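Local coordinates for protein putative glutathionylspermidine synthase (Methylobacillus flagellatus, PDB 3N6X) that is a putative glutathionylspermidine synthase that probably works as an ATP-dependent ligase of the circularly permuted ATP-grasp type, at residues N99-D104 with T315-D320; L160-R165 with D322-V327. One frame throughout, in Å; residues are numbered along the deposited sequence.

How the interactions relate
From the N terminus the chain runs through 99-104, near the end of helix 81-105, then 160-165, where strand 157-163 ends and the chain leaves the sheet, and much later through 315-320 and 322-327. Interaction 1 closes a loop of 210 residues and interaction 2 one of 156; because their segments alternate, the two loops cross instead of nesting. Their centres lie about 9 Å apart, and they meet directly. Val317 O is 2.7 Å from Thr323 OG1, and Arg165 forms a salt bridge with Asp319. Together they tie helix 81-105 and strand 157-163 of the nine-stranded mixed sheet to one short stretch, helix 316-319 and the loop leading into helix 327-335.

Interaction 1 (N99-D104 with T315-D320); sequences NMFLHD and TGVADD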
ATOM      1  N   ASN A  99      11.149 -10.131  -0.853  1.00 27.26           N
ATOM      2  CA  ASN A  99      10.797 -11.557  -0.976  1.00 27.57           C
ATOM      3  C   ASN A  99      12.004 -12.459  -0.788  1.00 32.57           C
ATOM      4  O   ASN A  99      11.878 -13.522  -0.199  1.00 34.26           O
ATOM      5  CB  ASN A  99      10.102 -11.849  -2.322  1.00 25.29           C
ATOM      6  CG  ASN A  99       8.600 -11.680  -2.249  1.00 38.48           C
ATOM      7  OD1 ASN A  99       7.937 -12.172  -1.325  1.00 35.37           O
ATOM      8  ND2 ASN A  99       8.035 -10.931  -3.184  1.00 25.17           N
HETATM    9  N   MSE A 100      13.175 -12.041  -1.283  1.00 28.37           N
HETATM   10  CA  MSE A 100      14.405 -12.805  -1.094  1.00 27.92           C
HETATM   11  C   MSE A 100      14.874 -12.736   0.373  1.00 30.67           C
HETATM   12  O   MSE A 100      15.355 -13.733   0.911  1.00 30.62           O
HETATM   13  CB  MSE A 100      15.484 -12.323  -2.046  1.00 29.66           C
HETATM   14  CG  MSE A 100      15.162 -12.647  -3.489  1.00 35.92           C
HETATM   15 SE   MSE A 100      16.466 -11.947  -4.701  0.75 43.27          SE
HETATM   16  CE  MSE A 100      17.797 -13.341  -4.441  1.00 38.73           C
ATOM     17  N   PHE A 101      14.644 -11.587   1.033  1.00 25.86           N
ATOM     18  CA  PHE A 101      14.929 -11.416   2.459  1.00 25.78           C
ATOM     19  C   PHE A 101      14.080 -12.382   3.283  1.00 30.73           C
ATOM     20  O   PHE A 101      14.613 -13.071   4.152  1.00 30.98           O
ATOM     21  CB  PHE A 101      14.667  -9.962   2.906  1.00 26.24           C
ATOM     22  CG  PHE A 101      14.638  -9.796   4.407  1.00 26.08           C
ATOM     23  CD1 PHE A 101      15.809  -9.897   5.157  1.00 28.55           C
ATOM     24  CD2 PHE A 101      13.440  -9.574   5.075  1.00 27.27           C
ATOM     25  CE1 PHE A 101      15.779  -9.783   6.551  1.00 29.56           C
ATOM     26  CE2 PHE A 101      13.404  -9.472   6.472  1.00 30.79           C
ATOM     27  CZ  PHE A 101      14.578  -9.563   7.203  1.00 29.21           C
ATOM     28  N   LEU A 102      12.759 -12.467   2.968  1.00 27.91           N
ATOM     29  CA  LEU A 102      11.808 -13.353   3.661  1.00 27.23           C
ATOM     30  C   LEU A 102      12.154 -14.834   3.487  1.00 32.90           C
ATOM     31  O   LEU A 102      12.126 -15.577   4.457  1.00 34.04           O
ATOM     32  CB  LEU A 102      10.354 -13.047   3.251  1.00 26.11           C
ATOM     33  CG  LEU A 102       9.794 -11.752   3.858  1.00 29.28           C
ATOM     34  CD1 LEU A 102       8.566 -11.260   3.086  1.00 27.83           C
ATOM     35  CD2 LEU A 102       9.475 -11.927   5.364  1.00 28.98           C
ATOM     36  N   HIS A 103      12.569 -15.241   2.288  1.00 29.92           N
ATOM     37  CA  HIS A 103      13.056 -16.597   2.079  1.00 29.91           C
ATOM     38  C   HIS A 103      14.332 -16.825   2.921  1.00 34.36           C
ATOM     39  O   HIS A 103      14.486 -17.876   3.539  1.00 34.75           O
ATOM     40  CB  HIS A 103      13.341 -16.856   0.587  1.00 30.63           C
ATOM     41  CG  HIS A 103      13.951 -18.192   0.338  1.00 34.76           C
ATOM     42  ND1 HIS A 103      13.168 -19.329   0.210  1.00 37.33           N
ATOM     43  CD2 HIS A 103      15.256 -18.555   0.307  1.00 37.86           C
ATOM     44  CE1 HIS A 103      14.016 -20.338   0.069  1.00 37.34           C
ATOM     45  NE2 HIS A 103      15.284 -19.924   0.116  1.00 37.84           N
ATOM     46  N   ASP A 104      15.230 -15.836   2.950  1.00 30.52           N
ATOM     47  CA  ASP A 104      16.482 -15.955   3.699  1.00 29.54           C
ATOM     48  C   ASP A 104      16.273 -16.081   5.232  1.00 32.74           C
ATOM     49  O   ASP A 104      16.833 -17.004   5.827  1.00 32.08           O
ATOM     50  CB  ASP A 104      17.431 -14.802   3.355  1.00 30.81           C
ATOM     51  CG  ASP A 104      18.864 -14.985   3.819  1.00 31.45           C
ATOM     52  OD1 ASP A 104      19.320 -16.138   3.889  1.00 31.31           O
ATOM     53  OD2 ASP A 104      19.548 -13.978   4.015  1.00 37.52           O
ATOM     54  N   THR A 315       5.115 -12.624   6.847  1.00 30.55           N
ATOM     55  CA  THR A 315       5.681 -11.531   6.034  1.00 30.80           C
ATOM     56  C   THR A 315       5.908 -10.264   6.863  1.00 34.63           C
ATOM     57  O   THR A 315       6.659  -9.383   6.436  1.00 34.32           O
ATOM     58  CB  THR A 315       4.796 -11.217   4.814  1.00 35.00           C
ATOM     59  OG1 THR A 315       3.518 -10.772   5.270  1.00 39.42           O
ATOM     60  CG2 THR A 315       4.656 -12.402   3.870  1.00 27.19           C
ATOM     61  N   GLY A 316       5.230 -10.172   8.021  1.00 30.09           N
ATOM     62  CA  GLY A 316       5.278  -9.007   8.899  1.00 29.83           C
ATOM     63  C   GLY A 316       6.668  -8.604   9.360  1.00 34.72           C
ATOM     64  O   GLY A 316       6.892  -7.442   9.699  1.00 33.80           O
ATOM     65  N   VAL A 317       7.614  -9.565   9.393  1.00 30.86           N
ATOM     66  CA  VAL A 317       8.985  -9.289   9.792  1.00 29.95           C
ATOM     67  C   VAL A 317       9.696  -8.356   8.778  1.00 34.49           C
ATOM     68  O   VAL A 317      10.600  -7.623   9.165  1.00 34.57           O
ATOM     69  CB  VAL A 317       9.785 -10.591  10.100  1.00 33.10           C
ATOM     70  CG1 VAL A 317      10.099 -11.384   8.827  1.00 31.85           C
ATOM     71  CG2 VAL A 317      11.060 -10.284  10.876  1.00 33.34           C
ATOM     72  N   ALA A 318       9.238  -8.338   7.506  1.00 29.88           N
ATOM     73  CA  ALA A 318       9.853  -7.511   6.453  1.00 28.72           C
ATOM     74  C   ALA A 318       9.300  -6.067   6.370  1.00 32.28           C
ATOM     75  O   ALA A 318      10.015  -5.169   5.915  1.00 32.17           O
ATOM     76  CB  ALA A 318       9.734  -8.200   5.113  1.00 29.23           C
ATOM     77  N   ASP A 319       8.051  -5.841   6.788  1.00 27.83           N
ATOM     78  CA  ASP A 319       7.504  -4.490   6.731  1.00 28.67           C
ATOM     79  C   ASP A 319       7.344  -3.835   8.103  1.00 33.83           C
ATOM     80  O   ASP A 319       6.818  -2.728   8.190  1.00 33.74           O
ATOM     81  CB  ASP A 319       6.205  -4.433   5.908  1.00 31.12           C
ATOM     82  CG  ASP A 319       5.033  -5.154   6.536  1.00 38.35           C
ATOM     83  OD1 ASP A 319       5.241  -5.852   7.551  1.00 40.31           O
ATOM     84  OD2 ASP A 319       3.918  -5.058   5.986  1.00 40.73           O
ATOM     85  N   ASP A 320       7.848  -4.494   9.168  1.00 32.85           N
ATOM     86  CA  ASP A 320       7.903  -3.917  10.512  1.00 33.76           C
ATOM     87  C   ASP A 320       8.810  -2.662  10.513  1.00 37.50           C
ATOM     88  O   ASP A 320       9.825  -2.632   9.815  1.00 36.72           O
ATOM     89  CB  ASP A 320       8.443  -4.937  11.525  1.00 36.17           C
ATOM     90  CG  ASP A 320       8.412  -4.419  12.950  1.00 49.95           C
ATOM     91  OD1 ASP A 320       7.332  -4.474  13.578  1.00 53.48           O
ATOM     92  OD2 ASP A 320       9.444  -3.879  13.406  1.00 54.31           O
TER
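Leu102 and Phe101, near the C-terminal end of helix 81-105, pack against the short, weakly bonded helix 316-319 in a buried helix-to-helix contact. Leu102 is the wedge. Its CG lies anti to the carbonyl carbon (chi1 -74°), and from there the two methyls fork over the near side of the short helix. CD2 reaches Val317 CG1 at 3.6 Å, the closest approach between the segments, with the two side chains sliding past each other in opposite directions. The same methyl sits 3.7 Å from Ala318 CB, and Leu102 CG and CD1 close on that CB as well, so the small alanine is set into the crook of the leucine. On the other branch, Leu102 CD1 comes within 4.1 Å of Thr315 CB. Thr315 OG1 hydrogen-bonds to Leu164 O, and its CB and CG2 are left to meet the leucine. Phe101 adds its ring edge: CD2 is 4.0 Å from Ala318 CB, which sits at that edge, near the ring plane. Val317 O also approaches the edge, 4.3 Å from Phe101 CE2. Met330 and Tyr334 of helix 327-335 pack on Phe101 too. An alanine at Leu102 would probably open a gap over Ala318 and leave the Val317 CG1 methyl without its nearest partner here, with the Phe101 edge as the main side-chain contact remaining between the two segments. Across this interface the cohesion is apolar: it rests on shape and burial, while Thr315 OG1 and Val317 O find their hydrogen-bond partners outside the contact.

Interaction 2 (L160-R165 with D322-V327); sequences LEDNLR and DTYIYV. With SO4 (sulfate ion), chain B.
Tyr324 OH has two backbone partners, Val159 O and Val344 N, while its ring lies against Leu160-Asp162. The CB of Tyr324 points toward the strand segment, and chi1 (169°) sets CG anti to the backbone N. Ring atom CE1 stands 3.7 Å from Leu160 O, an oblique approach. Farther back, Asp162 OD2 sits at the ring edge, near its plane and 3.9 Å from Tyr324 CD1, with the carboxylate turned 48° from the ring. That oxygen also touches Val327 CG2 at 3.9 Å, so it meets both the ring edge and the methyl. The other arm, OD1, forms a salt bridge with Arg94 NE, which is likely to balance the buried charge. Past the strand end, Arg165 N donates to O2 of a sulfate ion at 2.7 Å; Thr166 N holds the same ion, which probably came from the crystallisation liquor. Strand 157-163 thus lies beside the loop that enters helix 327-335, with Arg94 of helix 81-105 touching Tyr324 and Val327, while the tyrosine hydroxyl bonds to Val344, just after strand 342-343, which pairs parallel with 157-163.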
ATOM      1  N   LEU A 160       8.056   5.681   1.673  1.00 38.81           N
ATOM      2  CA  LEU A 160       7.747   5.982   3.077  1.00 39.64           C
ATOM      3  C   LEU A 160       7.594   4.714   3.910  1.00 42.72           C
ATOM      4  O   LEU A 160       7.919   4.718   5.097  1.00 42.75           O
ATOM      5  CB  LEU A 160       6.439   6.791   3.183  1.00 40.12           C
ATOM      6  CG  LEU A 160       6.514   8.304   3.033  1.00 45.35           C
ATOM      7  CD1 LEU A 160       5.255   8.933   3.549  1.00 46.39           C
ATOM      8  CD2 LEU A 160       7.678   8.879   3.789  1.00 49.19           C
ATOM      9  N   GLU A 161       7.013   3.660   3.314  1.00 38.61           N
ATOM     10  CA  GLU A 161       6.643   2.445   4.035  1.00 38.34           C
ATOM     11  C   GLU A 161       6.356   1.313   3.063  1.00 37.76           C
ATOM     12  O   GLU A 161       5.899   1.563   1.950  1.00 36.94           O
ATOM     13  CB  GLU A 161       5.363   2.735   4.863  1.00 40.58           C
ATOM     14  CG  GLU A 161       5.049   1.725   5.951  1.00 57.85           C
ATOM     15  CD  GLU A 161       3.856   2.093   6.814  1.00 89.17           C
ATOM     16  OE1 GLU A 161       3.030   2.925   6.372  1.00 82.63           O
ATOM     17  OE2 GLU A 161       3.751   1.549   7.939  1.00 89.77           O
ATOM     18  N   ASP A 162       6.548   0.058   3.516  1.00 32.17           N
ATOM     19  CA  ASP A 162       6.202  -1.139   2.746  1.00 31.00           C
ATOM     20  C   ASP A 162       4.942  -1.779   3.377  1.00 35.31           C
ATOM     21  O   ASP A 162       4.757  -1.672   4.585  1.00 34.97           O
ATOM     22  CB  ASP A 162       7.386  -2.135   2.738  1.00 31.88           C
ATOM     23  CG  ASP A 162       8.670  -1.566   2.132  1.00 40.64           C
ATOM     24  OD1 ASP A 162       8.679  -1.286   0.911  1.00 41.44           O
ATOM     25  OD2 ASP A 162       9.675  -1.433   2.876  1.00 40.23           O
ATOM     26  N   ASN A 163       4.053  -2.380   2.559  1.00 33.00           N
ATOM     27  CA  ASN A 163       2.814  -3.029   3.059  1.00 32.75           C
ATOM     28  C   ASN A 163       2.725  -4.435   2.505  1.00 34.71           C
ATOM     29  O   ASN A 163       2.351  -4.612   1.346  1.00 34.08           O
ATOM     30  CB  ASN A 163       1.566  -2.219   2.673  1.00 35.81           C
ATOM     31  CG  ASN A 163       1.607  -0.791   3.133  1.00 60.46           C
ATOM     32  OD1 ASN A 163       1.301  -0.476   4.288  1.00 56.90           O
ATOM     33  ND2 ASN A 163       2.006   0.103   2.237  1.00 52.94           N
ATOM     34  N   LEU A 164       3.097  -5.439   3.325  1.00 30.45           N
ATOM     35  CA  LEU A 164       3.238  -6.823   2.880  1.00 30.32           C
ATOM     36  C   LEU A 164       2.323  -7.820   3.598  1.00 35.38           C
ATOM     37  O   LEU A 164       2.468  -9.031   3.394  1.00 34.31           O
ATOM     38  CB  LEU A 164       4.723  -7.274   3.058  1.00 29.91           C
ATOM     39  CG  LEU A 164       5.829  -6.294   2.632  1.00 32.58           C
ATOM     40  CD1 LEU A 164       7.169  -6.758   3.142  1.00 32.79           C
ATOM     41  CD2 LEU A 164       5.888  -6.149   1.138  1.00 31.02           C
ATOM     42  N   ARG A 165       1.447  -7.340   4.483  1.00 33.39           N
ATOM     43  CA  ARG A 165       0.584  -8.223   5.277  1.00 33.71           C
ATOM     44  C   ARG A 165      -0.726  -8.551   4.533  1.00 39.35           C
ATOM     45  O   ARG A 165      -0.855  -9.656   3.983  1.00 40.18           O
ATOM     46  CB  ARG A 165       0.347  -7.630   6.687  1.00 32.21           C
ATOM     47  CG  ARG A 165       1.637  -7.625   7.519  1.00 36.35           C
ATOM     48  CD  ARG A 165       1.584  -6.701   8.707  1.00 33.56           C
ATOM     49  NE  ARG A 165       2.928  -6.309   9.120  1.00 38.26           N
ATOM     50  CZ  ARG A 165       3.261  -5.950  10.354  1.00 48.35           C
ATOM     51  NH1 ARG A 165       2.350  -5.938  11.317  1.00 36.48           N
ATOM     52  NH2 ARG A 165       4.510  -5.615  10.638  1.00 35.77           N
ATOM     53  N   ASP A 322      11.056  -1.617  12.450  1.00 35.75           N
ATOM     54  CA  ASP A 322      12.463  -1.884  12.762  1.00 35.88           C
ATOM     55  C   ASP A 322      13.239  -2.554  11.626  1.00 39.66           C
ATOM     56  O   ASP A 322      14.476  -2.540  11.639  1.00 40.53           O
ATOM     57  CB  ASP A 322      12.603  -2.683  14.061  1.00 38.13           C
ATOM     58  CG  ASP A 322      12.227  -1.903  15.311  1.00 48.98           C
ATOM     59  OD1 ASP A 322      12.458  -0.663  15.338  1.00 48.81           O
ATOM     60  OD2 ASP A 322      11.734  -2.527  16.267  1.00 55.15           O
ATOM     61  N   THR A 323      12.534  -3.158  10.655  1.00 34.08           N
ATOM     62  CA  THR A 323      13.212  -3.827   9.531  1.00 32.33           C
ATOM     63  C   THR A 323      13.361  -2.879   8.349  1.00 33.10           C
ATOM     64  O   THR A 323      14.304  -3.009   7.578  1.00 32.89           O
ATOM     65  CB  THR A 323      12.486  -5.120   9.158  1.00 34.33           C
ATOM     66  OG1 THR A 323      12.284  -5.887  10.337  1.00 38.02           O
ATOM     67  CG2 THR A 323      13.255  -5.950   8.161  1.00 29.60           C
ATOM     68  N   TYR A 324      12.431  -1.915   8.227  1.00 28.83           N
ATOM     69  CA  TYR A 324      12.373  -0.918   7.158  1.00 28.48           C
ATOM     70  C   TYR A 324      13.742  -0.302   6.842  1.00 34.73           C
ATOM     71  O   TYR A 324      14.073  -0.089   5.669  1.00 34.67           O
ATOM     72  CB  TYR A 324      11.346   0.188   7.528  1.00 28.33           C
ATOM     73  CG  TYR A 324      11.396   1.405   6.627  1.00 29.03           C
ATOM     74  CD1 TYR A 324      10.767   1.405   5.381  1.00 30.44           C
ATOM     75  CD2 TYR A 324      12.070   2.559   7.017  1.00 29.27           C
ATOM     76  CE1 TYR A 324      10.803   2.527   4.552  1.00 30.90           C
ATOM     77  CE2 TYR A 324      12.131   3.681   6.188  1.00 29.43           C
ATOM     78  CZ  TYR A 324      11.486   3.666   4.963  1.00 36.79           C
ATOM     79  OH  TYR A 324      11.562   4.766   4.147  1.00 33.57           O
ATOM     80  N   ILE A 325      14.540  -0.036   7.879  1.00 30.94           N
ATOM     81  CA  ILE A 325      15.827   0.628   7.718  1.00 30.32           C
ATOM     82  C   ILE A 325      16.887  -0.224   6.998  1.00 33.14           C
ATOM     83  O   ILE A 325      17.867   0.325   6.492  1.00 32.94           O
ATOM     84  CB  ILE A 325      16.314   1.225   9.065  1.00 33.56           C
ATOM     85  CG1 ILE A 325      16.614   0.111  10.097  1.00 34.91           C
ATOM     86  CG2 ILE A 325      15.269   2.258   9.618  1.00 33.19           C
ATOM     87  CD1 ILE A 325      17.417   0.579  11.332  1.00 45.70           C
ATOM     88  N   TYR A 326      16.676  -1.555   6.919  1.00 28.29           N
ATOM     89  CA  TYR A 326      17.631  -2.471   6.272  1.00 27.80           C
ATOM     90  C   TYR A 326      17.320  -2.762   4.809  1.00 29.23           C
ATOM     91  O   TYR A 326      18.103  -3.438   4.146  1.00 29.66           O
ATOM     92  CB  TYR A 326      17.740  -3.785   7.069  1.00 30.44           C
ATOM     93  CG  TYR A 326      18.132  -3.561   8.513  1.00 32.89           C
ATOM     94  CD1 TYR A 326      19.405  -3.104   8.848  1.00 34.96           C
ATOM     95  CD2 TYR A 326      17.218  -3.764   9.545  1.00 34.09           C
ATOM     96  CE1 TYR A 326      19.757  -2.851  10.175  1.00 36.64           C
ATOM     97  CE2 TYR A 326      17.563  -3.527  10.874  1.00 35.28           C
ATOM     98  CZ  TYR A 326      18.825  -3.048  11.182  1.00 44.36           C
ATOM     99  OH  TYR A 326      19.162  -2.813  12.487  1.00 51.45           O
ATOM    100  N   VAL A 327      16.183  -2.262   4.302  1.00 26.36           N
ATOM    101  CA  VAL A 327      15.751  -2.540   2.928  1.00 25.92           C
ATOM    102  C   VAL A 327      16.798  -2.160   1.861  1.00 30.15           C
ATOM    103  O   VAL A 327      17.160  -3.032   1.073  1.00 30.19           O
ATOM    104  CB  VAL A 327      14.300  -2.057   2.614  1.00 28.37           C
ATOM    105  CG1 VAL A 327      13.909  -2.411   1.180  1.00 28.28           C
ATOM    106  CG2 VAL A 327      13.316  -2.676   3.592  1.00 27.22           C
TER
HETATM  107  S   SO4 B 474      -0.734  -4.109   5.229  0.70 48.62           S
HETATM  108  O1  SO4 B 474      -1.024  -3.038   4.297  0.70 53.58           O
HETATM  109  O2  SO4 B 474       0.436  -4.841   4.790  0.70 51.94           O
HETATM  110  O3  SO4 B 474      -0.508  -3.535   6.539  0.70 55.94           O
HETATM  111  O4  SO4 B 474      -1.861  -4.993   5.319  0.70 53.42           O